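PDB 3EUO: type III Pentaketide Synthase, which catalyses the formation of pentaketide products as a fungal type III polyketide synthase of the chalcone and stilbene synthase family. Local coordinates for the interface of chains A and B. Residues are numbered along the deposited sequence; one frame, centred on the assembly and turned at random. Chains: chain A/B, Type III Pentaketide Synthase.

The interface of chains A and B. Residues chain A 151, 155, 229, 231; chain B 131-134.
B:Glu134 turns its CG away from its own carbonyl carbon (chi1 -67°) and then runs out extended, so that its carboxylate reaches chain A, while A:Arg151, with CG opposite the backbone N (chi1 175°), bends at its third torsion to bring NH1 back towards it. The site illustrates how one carboxylate can gather donors from the partner chain, directly from a helix and through water from a strand. The two side chains make a salt bridge, NH1 of A:Arg151 to carboxylate oxygen OE1 of B:Glu134 at 2.8 Å. OE1 lies at the guanidinium edge, in its plane, and accepts through its anti lone pair, with the two flat groups turned 68° apart. OE1 of B:Glu134 takes a second hydrogen bond, also 2.8 Å, from the side-chain amide ND2 of A:Asn155; this donor stands above the carboxylate plane, which leaves the two N-H groups on different approaches to one acceptor. OE2 of B:Glu134 lies 2.7 Å from the oxygen of water 1, and that water also meets OD1 of A:Asn155 and the indole NE1 of A:Trp229, so both carboxylate oxygens have partners and the group's rotation is likely to be restrained. An alanine in place of B:Glu134 would probably leave the guanidinium of A:Arg151 without its opposite charge and ND2 of A:Asn155 without its acceptor.

Beside this anchor, the amide of A:Asn231 lies over one face of the A:Arg151 guanidinium, displaced toward its rim, and may help to position it. OD1 of A:Asn231 accepts a weak hydrogen bond from NH2 of B:Arg132 and lies 2.8 Å from the oxygen of water 2, which in turn reaches the backbone O of B:Arg132. Water 3 joins NH2 of B:Arg132 to the backbone O of A:Trp229. This polar, water-lined patch, with its two-fold twin, helps to hold together the dimer typical of type III polyketide synthases.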
ATOM      1  N   ARG A 151       2.739  12.523  -4.659  1.00 12.12           N
ATOM      2  CA  ARG A 151       1.655  13.338  -4.107  1.00 12.81           C
ATOM      3  C   ARG A 151       1.398  12.978  -2.643  1.00 13.00           C
ATOM      4  O   ARG A 151       1.166  13.858  -1.796  1.00 12.65           O
ATOM      5  CB  ARG A 151       0.387  13.151  -4.953  1.00 13.12           C
ATOM      6  CG  ARG A 151      -0.866  13.849  -4.409  1.00 13.35           C
ATOM      7  CD  ARG A 151      -2.074  13.687  -5.349  1.00 13.66           C
ATOM      8  NE  ARG A 151      -2.269  12.301  -5.767  1.00 14.90           N
ATOM      9  CZ  ARG A 151      -2.754  11.342  -4.982  1.00 15.77           C
ATOM     10  NH1 ARG A 151      -3.108  11.621  -3.731  1.00 15.36           N
ATOM     11  NH2 ARG A 151      -2.879  10.101  -5.448  1.00 16.51           N
ATOM     12  N   ASN A 155       1.805  15.446   0.738  1.00 12.33           N
ATOM     13  CA  ASN A 155       0.872  15.582   1.857  1.00 12.56           C
ATOM     14  C   ASN A 155       1.552  15.276   3.198  1.00 12.70           C
ATOM     15  O   ASN A 155       1.341  15.978   4.185  1.00 12.70           O
ATOM     16  CB  ASN A 155      -0.341  14.664   1.664  1.00 12.63           C
ATOM     17  CG  ASN A 155      -1.231  15.093   0.504  1.00 13.99           C
ATOM     18  OD1 ASN A 155      -1.273  16.267   0.134  1.00 15.08           O
ATOM     19  ND2 ASN A 155      -1.983  14.138  -0.048  1.00 14.32           N
ATOM     20  N   TRP A 229      -0.650  19.637  -7.663  1.00 15.06           N
ATOM     21  CA  TRP A 229      -0.961  18.311  -8.164  1.00 15.32           C
ATOM     22  C   TRP A 229      -2.452  18.157  -8.338  1.00 15.60           C
ATOM     23  O   TRP A 229      -3.242  18.844  -7.672  1.00 15.84           O
ATOM     24  CB  TRP A 229      -0.416  17.228  -7.219  1.00 15.23           C
ATOM     25  CG  TRP A 229      -0.762  17.455  -5.778  1.00 14.91           C
ATOM     26  CD1 TRP A 229      -1.890  17.053  -5.136  1.00 15.43           C
ATOM     27  CD2 TRP A 229       0.036  18.141  -4.802  1.00 14.63           C
ATOM     28  NE1 TRP A 229      -1.850  17.436  -3.813  1.00 15.21           N
ATOM     29  CE2 TRP A 229      -0.678  18.109  -3.583  1.00 14.83           C
ATOM     30  CE3 TRP A 229       1.283  18.781  -4.842  1.00 14.39           C
ATOM     31  CZ2 TRP A 229      -0.191  18.702  -2.408  1.00 15.22           C
ATOM     32  CZ3 TRP A 229       1.772  19.370  -3.672  1.00 14.88           C
ATOM     33  CH2 TRP A 229       1.031  19.326  -2.475  1.00 15.55           C
ATOM     34  N   ASN A 231      -5.355  14.799  -9.017  1.00 16.35           N
ATOM     35  CA  ASN A 231      -5.635  13.385  -9.158  1.00 16.42           C
ATOM     36  C   ASN A 231      -7.123  13.194  -9.435  1.00 16.40           C
ATOM     37  O   ASN A 231      -7.956  13.850  -8.821  1.00 16.10           O
ATOM     38  CB  ASN A 231      -5.180  12.604  -7.915  1.00 16.79           C
ATOM     39  CG  ASN A 231      -5.947  12.986  -6.667  1.00 17.40           C
ATOM     40  OD1 ASN A 231      -5.782  14.081  -6.136  1.00 18.26           O
ATOM     41  ND2 ASN A 231      -6.795  12.082  -6.194  1.00 18.79           N
TER
ATOM     42  N   ASP B 131     -14.580  11.698  -7.152  1.00 16.77           N
ATOM     43  CA  ASP B 131     -13.643  11.222  -8.169  1.00 17.77           C
ATOM     44  C   ASP B 131     -12.260  11.862  -7.993  1.00 17.39           C
ATOM     45  O   ASP B 131     -11.308  11.469  -8.669  1.00 18.16           O
ATOM     46  CB  ASP B 131     -14.189  11.463  -9.585  1.00 18.78           C
ATOM     47  CG  ASP B 131     -14.207  12.933  -9.978  1.00 21.15           C
ATOM     48  OD1 ASP B 131     -14.287  13.805  -9.089  1.00 25.46           O
ATOM     49  OD2 ASP B 131     -14.154  13.221 -11.197  1.00 26.33           O
ATOM     50  N   ARG B 132     -12.174  12.843  -7.091  1.00 16.42           N
ATOM     51  CA  ARG B 132     -10.908  13.495  -6.725  1.00 16.37           C
ATOM     52  C   ARG B 132     -10.360  13.015  -5.379  1.00 15.18           C
ATOM     53  O   ARG B 132      -9.383  13.576  -4.876  1.00 14.92           O
ATOM     54  CB  ARG B 132     -11.096  15.008  -6.631  1.00 17.12           C
ATOM     55  CG  ARG B 132     -11.495  15.713  -7.901  1.00 20.80           C
ATOM     56  CD  ARG B 132     -10.323  15.905  -8.846  1.00 27.07           C
ATOM     57  NE  ARG B 132      -9.001  15.914  -8.212  1.00 30.93           N
ATOM     58  CZ  ARG B 132      -8.353  17.003  -7.810  1.00 31.60           C
ATOM     59  NH1 ARG B 132      -8.898  18.209  -7.954  1.00 32.98           N
ATOM     60  NH2 ARG B 132      -7.156  16.880  -7.255  1.00 29.85           N
ATOM     61  N   LEU B 133     -10.998  12.005  -4.788  1.00 13.72           N
ATOM     62  CA  LEU B 133     -10.573  11.464  -3.496  1.00 13.43           C
ATOM     63  C   LEU B 133      -9.099  11.047  -3.545  1.00 13.36           C
ATOM     64  O   LEU B 133      -8.666  10.392  -4.500  1.00 13.40           O
ATOM     65  CB  LEU B 133     -11.450  10.264  -3.118  1.00 13.32           C
ATOM     66  CG  LEU B 133     -11.137   9.458  -1.853  1.00 13.33           C
ATOM     67  CD1 LEU B 133     -11.441  10.252  -0.589  1.00 13.66           C
ATOM     68  CD2 LEU B 133     -11.964   8.172  -1.874  1.00 13.70           C
ATOM     69  N   GLU B 134      -8.323  11.461  -2.546  1.00 13.41           N
ATOM     70  CA  GLU B 134      -6.936  11.001  -2.438  1.00 13.13           C
ATOM     71  C   GLU B 134      -6.889   9.700  -1.648  1.00 12.95           C
ATOM     72  O   GLU B 134      -7.254   9.671  -0.471  1.00 13.05           O
ATOM     73  CB  GLU B 134      -6.037  12.064  -1.807  1.00 13.26           C
ATOM     74  CG  GLU B 134      -5.880  13.299  -2.688  1.00 14.80           C
ATOM     75  CD  GLU B 134      -4.840  14.256  -2.170  1.00 16.61           C
ATOM     76  OE1 GLU B 134      -3.627  13.978  -2.317  1.00 18.03           O
ATOM     77  OE2 GLU B 134      -5.244  15.300  -1.619  1.00 17.70           O
TER
HETATM   78  O   HOH W   1      -3.339  17.193  -1.374  1.00 17.31           O
HETATM   79  O   HOH W   2      -7.347  15.930  -4.829  1.00 33.67           O
HETATM   80  O   HOH W   3      -5.426  18.622  -5.599  1.00 40.98           O